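Long-range contacts in ABC transporter substrate-binding protein (Rhizobium radiobacter, PDB 6TFX), which binds the opine mannopinic acid as the solute-binding protein of an ABC transporter and so probably delivers it for import into the bacterium: residues A272-A277 with L310-A315; F303-G308 with L440-Q445. All blocks are in the same frame, centred on the assembly; numbering follows the deposited sequence. Where two conformers were deposited one is given.

Both contacts lie on the same side of the centre of the chain, their own centres about 20 Å apart, and they alternate along the sequence: 272-277, 303-308, 310-315, 440-445. Residues 303-315 run as one connection from the loop that follows strand 289-291 into helix 314-323. In contact 2 the early part of this connection lies against helix 434-450; in contact 1 its end meets the turn between helices 265-272 and 277-284. The connection thereby ties a late helix of the chain to a much earlier beta turn. Strand 454-467, which follows helix 434-450, passes beside contact 1, where Ile455 touches Ala272 and Val275.

Contact 1: A272-A277 with L310-A315; sequences AHTVNA and LNYDPA
Residues 310-313 pass over the type I beta turn Ala272-Val275, with the CA atoms of His273 and Tyr312 4.7 Å apart and a backbone bond from Asp313 N to His273 O (2.8 Å, 167° at the hydrogen). Near Leu310 the backbones are joined by water: one molecule donates to Ala272 O and Leu310 O, a second to Val275 O and Leu310 O.

His273 carries much of the side-chain contact. Its ND1 donates to Asn311 O at 2.8 Å, the acceptor lying 16° out of the ring plane. This bond assigns the proton to ND1. The same residue is thus gripped twice, through its carbonyl and its imidazole. Leu310 lies over one ring face, CD2 4.0 Å from the centroid of the His273 ring in a CH-pi contact, and the same methyl reaches Ala272 CB. The Asn311 amide plane stands almost perpendicular to the imidazole, with OD1 3.3 Å from His273 CE1.

The segments join two helix starts, each with an N-cap: Asn276 OD1 accepts from Gln279 N before helix 277-284, and Asp313 OD1 from Gln316 N before helix 314-323. Helix 340-353 also touches the turn, Gln352 OE1 accepting from Asn276 N.

Asn276 also leans on Tyr312. Its ND2 sits over one face of the Tyr312 ring, toward the rim and 3.4 Å from CG, the amide and ring planes 43° apart, while CB makes a CH-pi contact with the same face. Pro314 CD packs against the opposite face. Val275 O approaches the ring edge, 3.5 Å from Tyr312 CD1.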
ATOM      1  N   ALA A 272      -0.255  -1.314  25.174  1.00 15.28           N
ATOM      2  CA  ALA A 272      -0.112  -2.612  24.497  1.00 14.81           C
ATOM      3  C   ALA A 272      -0.854  -3.723  25.261  1.00 17.68           C
ATOM      4  O   ALA A 272      -1.384  -4.643  24.624  1.00 17.77           O
ATOM      5  CB  ALA A 272       1.361  -2.982  24.360  1.00 15.98           C
ATOM      6  N   HIS A 273      -0.897  -3.628  26.610  1.00 13.99           N
ATOM      7  CA  HIS A 273      -1.590  -4.635  27.456  1.00 14.85           C
ATOM      8  C   HIS A 273      -3.126  -4.479  27.456  1.00 18.25           C
ATOM      9  O   HIS A 273      -3.820  -5.333  28.023  1.00 18.03           O
ATOM     10  CB  HIS A 273      -1.058  -4.638  28.906  1.00 15.28           C
ATOM     11  CG  HIS A 273       0.292  -5.261  29.053  1.00 18.06           C
ATOM     12  ND1 HIS A 273       0.509  -6.595  28.755  1.00 19.86           N
ATOM     13  CD2 HIS A 273       1.445  -4.727  29.522  1.00 20.19           C
ATOM     14  CE1 HIS A 273       1.794  -6.820  29.020  1.00 19.41           C
ATOM     15  NE2 HIS A 273       2.393  -5.734  29.490  1.00 19.69           N
ATOM     16  N   THR A 274      -3.668  -3.385  26.861  1.00 16.37           N
ATOM     17  CA  THR A 274      -5.117  -3.267  26.860  1.00 15.84           C
ATOM     18  C   THR A 274      -5.703  -3.267  25.418  1.00 17.96           C
ATOM     19  O   THR A 274      -6.872  -2.911  25.229  1.00 17.34           O
ATOM     20  CB  THR A 274      -5.592  -2.110  27.744  1.00 19.23           C
ATOM     21  OG1 THR A 274      -7.031  -2.170  27.840  1.00 17.87           O
ATOM     22  CG2 THR A 274      -5.097  -0.742  27.266  1.00 18.78           C
ATOM     23  N   VAL A 275      -4.895  -3.701  24.425  1.00 16.48           N
ATOM     24  CA  VAL A 275      -5.414  -3.918  23.077  0.50 16.56           C
ATOM     25  C   VAL A 275      -5.522  -5.438  22.945  1.00 20.73           C
ATOM     26  O   VAL A 275      -4.733  -6.191  23.547  1.00 20.79           O
ATOM     27  CB  VAL A 275      -4.598  -3.284  21.922  0.50 18.84           C
ATOM     28  CG1 VAL A 275      -4.505  -1.770  22.064  0.50 18.35           C
ATOM     29  CG2 VAL A 275      -3.218  -3.908  21.811  0.50 18.18           C
ATOM     30  N   ASN A 276      -6.485  -5.894  22.149  1.00 19.30           N
ATOM     31  CA  ASN A 276      -6.649  -7.330  21.991  1.00 18.38           C
ATOM     32  C   ASN A 276      -6.878  -7.645  20.524  1.00 18.92           C
ATOM     33  O   ASN A 276      -8.010  -7.706  20.057  1.00 18.84           O
ATOM     34  CB  ASN A 276      -7.774  -7.842  22.895  1.00 20.83           C
ATOM     35  CG  ASN A 276      -7.745  -9.341  23.039  1.00 32.80           C
ATOM     36  OD1 ASN A 276      -7.360 -10.076  22.118  1.00 23.69           O
ATOM     37  ND2 ASN A 276      -8.161  -9.827  24.200  1.00 34.06           N
ATOM     38  N   ALA A 277      -5.787  -7.862  19.799  1.00 18.50           N
ATOM     39  CA  ALA A 277      -5.877  -8.123  18.367  1.00 17.86           C
ATOM     40  C   ALA A 277      -6.648  -9.408  18.066  1.00 20.45           C
ATOM     41  O   ALA A 277      -7.442  -9.446  17.109  1.00 19.51           O
ATOM     42  CB  ALA A 277      -4.475  -8.175  17.769  1.00 18.94           C
ATOM     43  N   LEU A 310       3.073  -8.024  23.414  1.00 17.02           N
ATOM     44  CA  LEU A 310       2.573  -7.973  24.791  1.00 17.54           C
ATOM     45  C   LEU A 310       1.156  -8.539  24.900  1.00 19.75           C
ATOM     46  O   LEU A 310       0.305  -8.254  24.050  1.00 17.96           O
ATOM     47  CB  LEU A 310       2.656  -6.534  25.322  1.00 17.75           C
ATOM     48  CG  LEU A 310       4.045  -6.115  25.857  1.00 21.71           C
ATOM     49  CD1 LEU A 310       5.113  -6.142  24.769  1.00 21.97           C
ATOM     50  CD2 LEU A 310       4.005  -4.700  26.418  1.00 22.94           C
ATOM     51  N   ASN A 311       0.919  -9.348  25.939  1.00 17.29           N
ATOM     52  CA  ASN A 311      -0.375 -10.020  26.122  1.00 17.33           C
ATOM     53  C   ASN A 311      -1.470  -9.084  26.620  1.00 21.09           C
ATOM     54  O   ASN A 311      -1.200  -7.997  27.115  1.00 20.71           O
ATOM     55  CB  ASN A 311      -0.238 -11.218  27.076  1.00 21.09           C
ATOM     56  CG  ASN A 311      -0.042 -10.845  28.521  1.00 32.40           C
ATOM     57  OD1 ASN A 311       0.625  -9.852  28.858  1.00 27.35           O
ATOM     58  ND2 ASN A 311      -0.645 -11.628  29.427  1.00 29.95           N
ATOM     59  N   TYR A 312      -2.715  -9.542  26.520  1.00 18.60           N
ATOM     60  CA  TYR A 312      -3.851  -8.756  26.980  1.00 17.98           C
ATOM     61  C   TYR A 312      -3.975  -8.923  28.487  1.00 18.68           C
ATOM     62  O   TYR A 312      -4.171 -10.047  28.969  1.00 18.15           O
ATOM     63  CB  TYR A 312      -5.134  -9.223  26.281  1.00 18.16           C
ATOM     64  CG  TYR A 312      -6.358  -8.450  26.703  1.00 17.69           C
ATOM     65  CD1 TYR A 312      -6.506  -7.103  26.377  1.00 18.07           C
ATOM     66  CD2 TYR A 312      -7.349  -9.045  27.475  1.00 18.86           C
ATOM     67  CE1 TYR A 312      -7.641  -6.387  26.758  1.00 18.35           C
ATOM     68  CE2 TYR A 312      -8.507  -8.353  27.828  1.00 19.19           C
ATOM     69  CZ  TYR A 312      -8.646  -7.023  27.470  1.00 23.86           C
ATOM     70  OH  TYR A 312      -9.758  -6.324  27.870  1.00 23.56           O
ATOM     71  N   ASP A 313      -3.875  -7.810  29.236  1.00 17.19           N
ATOM     72  CA  ASP A 313      -3.992  -7.847  30.696  1.00 16.56           C
ATOM     73  C   ASP A 313      -4.290  -6.435  31.137  1.00 18.95           C
ATOM     74  O   ASP A 313      -3.366  -5.726  31.514  1.00 17.52           O
ATOM     75  CB  ASP A 313      -2.680  -8.343  31.354  1.00 17.48           C
ATOM     76  CG  ASP A 313      -2.742  -8.576  32.860  1.00 23.55           C
ATOM     77  OD1 ASP A 313      -3.720  -8.155  33.481  1.00 22.84           O
ATOM     78  OD2 ASP A 313      -1.777  -9.154  33.414  1.00 28.35           O
ATOM     79  N   PRO A 314      -5.554  -5.989  31.025  1.00 17.29           N
ATOM     80  CA  PRO A 314      -5.873  -4.593  31.397  1.00 16.43           C
ATOM     81  C   PRO A 314      -5.630  -4.254  32.877  1.00 19.16           C
ATOM     82  O   PRO A 314      -5.429  -3.081  33.219  1.00 18.39           O
ATOM     83  CB  PRO A 314      -7.335  -4.440  30.972  1.00 18.80           C
ATOM     84  CG  PRO A 314      -7.878  -5.815  30.941  1.00 23.22           C
ATOM     85  CD  PRO A 314      -6.758  -6.726  30.584  1.00 19.59           C
ATOM     86  N   ALA A 315      -5.600  -5.270  33.764  1.00 17.62           N
ATOM     87  CA  ALA A 315      -5.286  -5.015  35.187  1.00 18.86           C
ATOM     88  C   ALA A 315      -3.801  -4.543  35.257  1.00 20.47           C
ATOM     89  O   ALA A 315      -3.469  -3.620  36.016  1.00 20.69           O
ATOM     90  CB  ALA A 315      -5.477  -6.296  35.994  1.00 20.65           C
TER
HETATM   91  O   HOH W   1       0.068  -5.874  22.427  1.00 18.97           O
HETATM   92  O   HOH W   2      -2.574  -7.838  23.759  1.00 32.26           O

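Contact 2: F303-G308 with L440-Q445; sequences FDPDAG and LWKEAQ
Gln445 links loop 303-308 to helix 434-450 through both ends of one side-chain amide. Gln445 OE1 accepts from Asp304 N at 3.0 Å, the donor 28° out of the amide plane. NE2 donates back one helical turn to Trp441 O, also at 3.0 Å, from above the carbonyl plane. Trp441 O takes the regular helix bond from Gln445 N on its other face, so two donors hold it. Ser294 OG bonds to OE1 and Gly302 O accepts from NE2, which further fixes the amide's rotation.

Asp304 crosses Lys442 at about a right angle, its carboxylate beside the lysine's methylenes: Asp304 CG is 3.9 Å from Lys442 CB. The lysine extends past it, and Lys442 CE comes to 3.6 Å from Phe303 O. Its ammonium group meets Asp304 OD1 through a water, with NZ 4.8 Å from OD1, whereas OD2 forms a salt bridge with Lys446 on the next turn of the helix.

Within the loop, Asp304 OD1 accepts from Asp306 N, met from above the carboxylate plane. The result is an Asx turn whose first residue, Asp304, lies against helix 434-450.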
ATOM      1  N   PHE A 303       9.810 -12.603   8.543  1.00 14.76           N
ATOM      2  CA  PHE A 303       8.765 -12.438   9.561  1.00 15.17           C
ATOM      3  C   PHE A 303       9.118 -13.233  10.819  1.00 18.77           C
ATOM      4  O   PHE A 303       9.546 -14.396  10.708  1.00 18.24           O
ATOM      5  CB  PHE A 303       7.421 -12.918   8.992  1.00 16.40           C
ATOM      6  CG  PHE A 303       6.292 -12.845   9.991  1.00 16.23           C
ATOM      7  CD1 PHE A 303       5.795 -11.608  10.414  1.00 17.79           C
ATOM      8  CD2 PHE A 303       5.747 -14.006  10.530  1.00 17.64           C
ATOM      9  CE1 PHE A 303       4.758 -11.538  11.347  1.00 18.91           C
ATOM     10  CE2 PHE A 303       4.701 -13.932  11.471  1.00 19.18           C
ATOM     11  CZ  PHE A 303       4.225 -12.694  11.868  1.00 17.13           C
ATOM     12  N   ASP A 304       8.908 -12.631  12.003  1.00 17.01           N
ATOM     13  CA  ASP A 304       9.185 -13.282  13.291  1.00 16.53           C
ATOM     14  C   ASP A 304       7.850 -13.703  13.925  1.00 21.52           C
ATOM     15  O   ASP A 304       7.147 -12.852  14.487  1.00 22.19           O
ATOM     16  CB  ASP A 304       9.929 -12.319  14.230  1.00 18.12           C
ATOM     17  CG  ASP A 304      10.443 -12.967  15.504  1.00 24.47           C
ATOM     18  OD1 ASP A 304      10.168 -14.203  15.718  1.00 23.04           O
ATOM     19  OD2 ASP A 304      11.134 -12.276  16.274  1.00 23.25           O
ATOM     20  N   PRO A 305       7.501 -15.002  13.913  1.00 21.05           N
ATOM     21  CA  PRO A 305       6.238 -15.411  14.565  1.00 21.45           C
ATOM     22  C   PRO A 305       6.298 -15.313  16.087  1.00 26.19           C
ATOM     23  O   PRO A 305       5.267 -15.488  16.740  1.00 29.18           O
ATOM     24  CB  PRO A 305       6.049 -16.879  14.137  1.00 23.79           C
ATOM     25  CG  PRO A 305       7.174 -17.211  13.183  1.00 28.87           C
ATOM     26  CD  PRO A 305       8.231 -16.150  13.332  1.00 24.37           C
ATOM     27  N   ASP A 306       7.487 -15.055  16.650  1.00 21.72           N
ATOM     28  CA  ASP A 306       7.705 -15.009  18.097  1.00 22.62           C
ATOM     29  C   ASP A 306       8.413 -13.717  18.513  1.00 22.96           C
ATOM     30  O   ASP A 306       9.323 -13.736  19.337  1.00 22.61           O
ATOM     31  CB  ASP A 306       8.464 -16.295  18.548  1.00 27.45           C
ATOM     32  CG  ASP A 306       8.787 -16.356  20.022  1.00 51.73           C
ATOM     33  OD1 ASP A 306       7.852 -16.174  20.845  1.00 53.11           O
ATOM     34  OD2 ASP A 306       9.983 -16.556  20.362  1.00 63.86           O
ATOM     35  N   ALA A 307       7.929 -12.557  17.989  1.00 19.68           N
ATOM     36  CA  ALA A 307       8.543 -11.252  18.264  1.00 18.83           C
ATOM     37  C   ALA A 307       8.350 -10.750  19.692  1.00 22.88           C
ATOM     38  O   ALA A 307       9.047  -9.829  20.080  1.00 21.96           O
ATOM     39  CB  ALA A 307       8.047 -10.204  17.274  1.00 19.15           C
ATOM     40  N   GLY A 308       7.443 -11.362  20.458  1.00 20.27           N
ATOM     41  CA  GLY A 308       7.228 -10.975  21.853  1.00 19.05           C
ATOM     42  C   GLY A 308       6.095  -9.993  22.088  1.00 18.93           C
ATOM     43  O   GLY A 308       6.154  -9.214  23.031  1.00 18.55           O
ATOM     44  N   LEU A 440      18.740 -11.338  11.702  1.00 14.34           N
ATOM     45  CA  LEU A 440      18.860  -9.867  11.885  1.00 14.94           C
ATOM     46  C   LEU A 440      17.502  -9.199  11.712  1.00 16.98           C
ATOM     47  O   LEU A 440      17.144  -8.321  12.515  1.00 16.58           O
ATOM     48  CB  LEU A 440      19.893  -9.258  10.925  1.00 15.43           C
ATOM     49  CG  LEU A 440      21.338  -9.616  11.250  1.00 18.04           C
ATOM     50  CD1 LEU A 440      22.250  -9.439  10.047  1.00 16.30           C
ATOM     51  CD2 LEU A 440      21.842  -8.824  12.472  1.00 18.23           C
ATOM     52  N   TRP A 441      16.703  -9.666  10.722  1.00 13.45           N
ATOM     53  CA  TRP A 441      15.342  -9.115  10.575  1.00 13.63           C
ATOM     54  C   TRP A 441      14.505  -9.441  11.805  1.00 15.79           C
ATOM     55  O   TRP A 441      13.738  -8.582  12.266  1.00 16.37           O
ATOM     56  CB  TRP A 441      14.680  -9.677   9.329  1.00 13.22           C
ATOM     57  CG  TRP A 441      15.103  -8.967   8.071  1.00 13.56           C
ATOM     58  CD1 TRP A 441      15.411  -7.639   7.936  1.00 15.85           C
ATOM     59  CD2 TRP A 441      15.228  -9.545   6.760  1.00 13.18           C
ATOM     60  NE1 TRP A 441      15.761  -7.366   6.627  1.00 15.17           N
ATOM     61  CE2 TRP A 441      15.614  -8.508   5.877  1.00 14.94           C
ATOM     62  CE3 TRP A 441      15.031 -10.836   6.240  1.00 14.08           C
ATOM     63  CZ2 TRP A 441      15.845  -8.735   4.515  1.00 14.58           C
ATOM     64  CZ3 TRP A 441      15.254 -11.061   4.887  1.00 15.38           C
ATOM     65  CH2 TRP A 441      15.646 -10.015   4.039  1.00 16.04           C
ATOM     66  N   LYS A 442      14.630 -10.675  12.345  1.00 14.06           N
ATOM     67  CA  LYS A 442      13.859 -11.046  13.550  1.00 14.17           C
ATOM     68  C   LYS A 442      14.311 -10.230  14.767  1.00 17.73           C
ATOM     69  O   LYS A 442      13.476  -9.757  15.539  1.00 17.20           O
ATOM     70  CB  LYS A 442      13.979 -12.559  13.827  1.00 15.81           C
ATOM     71  CG  LYS A 442      13.307 -13.397  12.739  1.00 16.08           C
ATOM     72  CD  LYS A 442      13.280 -14.853  13.213  1.00 20.84           C
ATOM     73  CE  LYS A 442      12.524 -15.736  12.264  1.00 23.51           C
ATOM     74  NZ  LYS A 442      12.556 -17.162  12.725  1.00 30.68           N
ATOM     75  N   GLU A 443      15.636 -10.026  14.925  1.00 14.77           N
ATOM     76  CA  GLU A 443      16.164  -9.225  16.033  1.00 16.37           C
ATOM     77  C   GLU A 443      15.575  -7.796  15.966  1.00 18.72           C
ATOM     78  O   GLU A 443      15.174  -7.247  17.007  1.00 19.70           O
ATOM     79  CB  GLU A 443      17.690  -9.199  15.985  1.00 18.85           C
ATOM     80  CG  GLU A 443      18.342  -8.436  17.132  1.00 30.36           C
ATOM     81  CD  GLU A 443      19.860  -8.328  17.077  1.00 56.61           C
ATOM     82  OE1 GLU A 443      20.479  -8.932  16.170  1.00 45.31           O
ATOM     83  OE2 GLU A 443      20.432  -7.615  17.934  1.00 48.27           O
ATOM     84  N   ALA A 444      15.464  -7.228  14.749  1.00 14.84           N
ATOM     85  CA  ALA A 444      14.876  -5.880  14.597  1.00 16.17           C
ATOM     86  C   ALA A 444      13.413  -5.900  15.093  1.00 17.18           C
ATOM     87  O   ALA A 444      13.013  -5.029  15.858  1.00 16.89           O
ATOM     88  CB  ALA A 444      14.934  -5.453  13.139  1.00 16.69           C
ATOM     89  N   GLN A 445      12.629  -6.910  14.694  1.00 14.51           N
ATOM     90  CA  GLN A 445      11.222  -6.967  15.133  1.00 14.80           C
ATOM     91  C   GLN A 445      11.107  -7.071  16.654  1.00 16.33           C
ATOM     92  O   GLN A 445      10.292  -6.372  17.252  1.00 16.33           O
ATOM     93  CB  GLN A 445      10.502  -8.135  14.451  1.00 14.42           C
ATOM     94  CG  GLN A 445      10.308  -7.861  12.950  1.00 17.80           C
ATOM     95  CD  GLN A 445      10.029  -9.140  12.190  1.00 19.66           C
ATOM     96  OE1 GLN A 445       8.931  -9.688  12.252  1.00 15.65           O
ATOM     97  NE2 GLN A 445      11.039  -9.632  11.470  1.00 17.03           N
TER
HETATM   98  O   HOH W   3      11.012 -16.723  15.494  1.00 30.33           O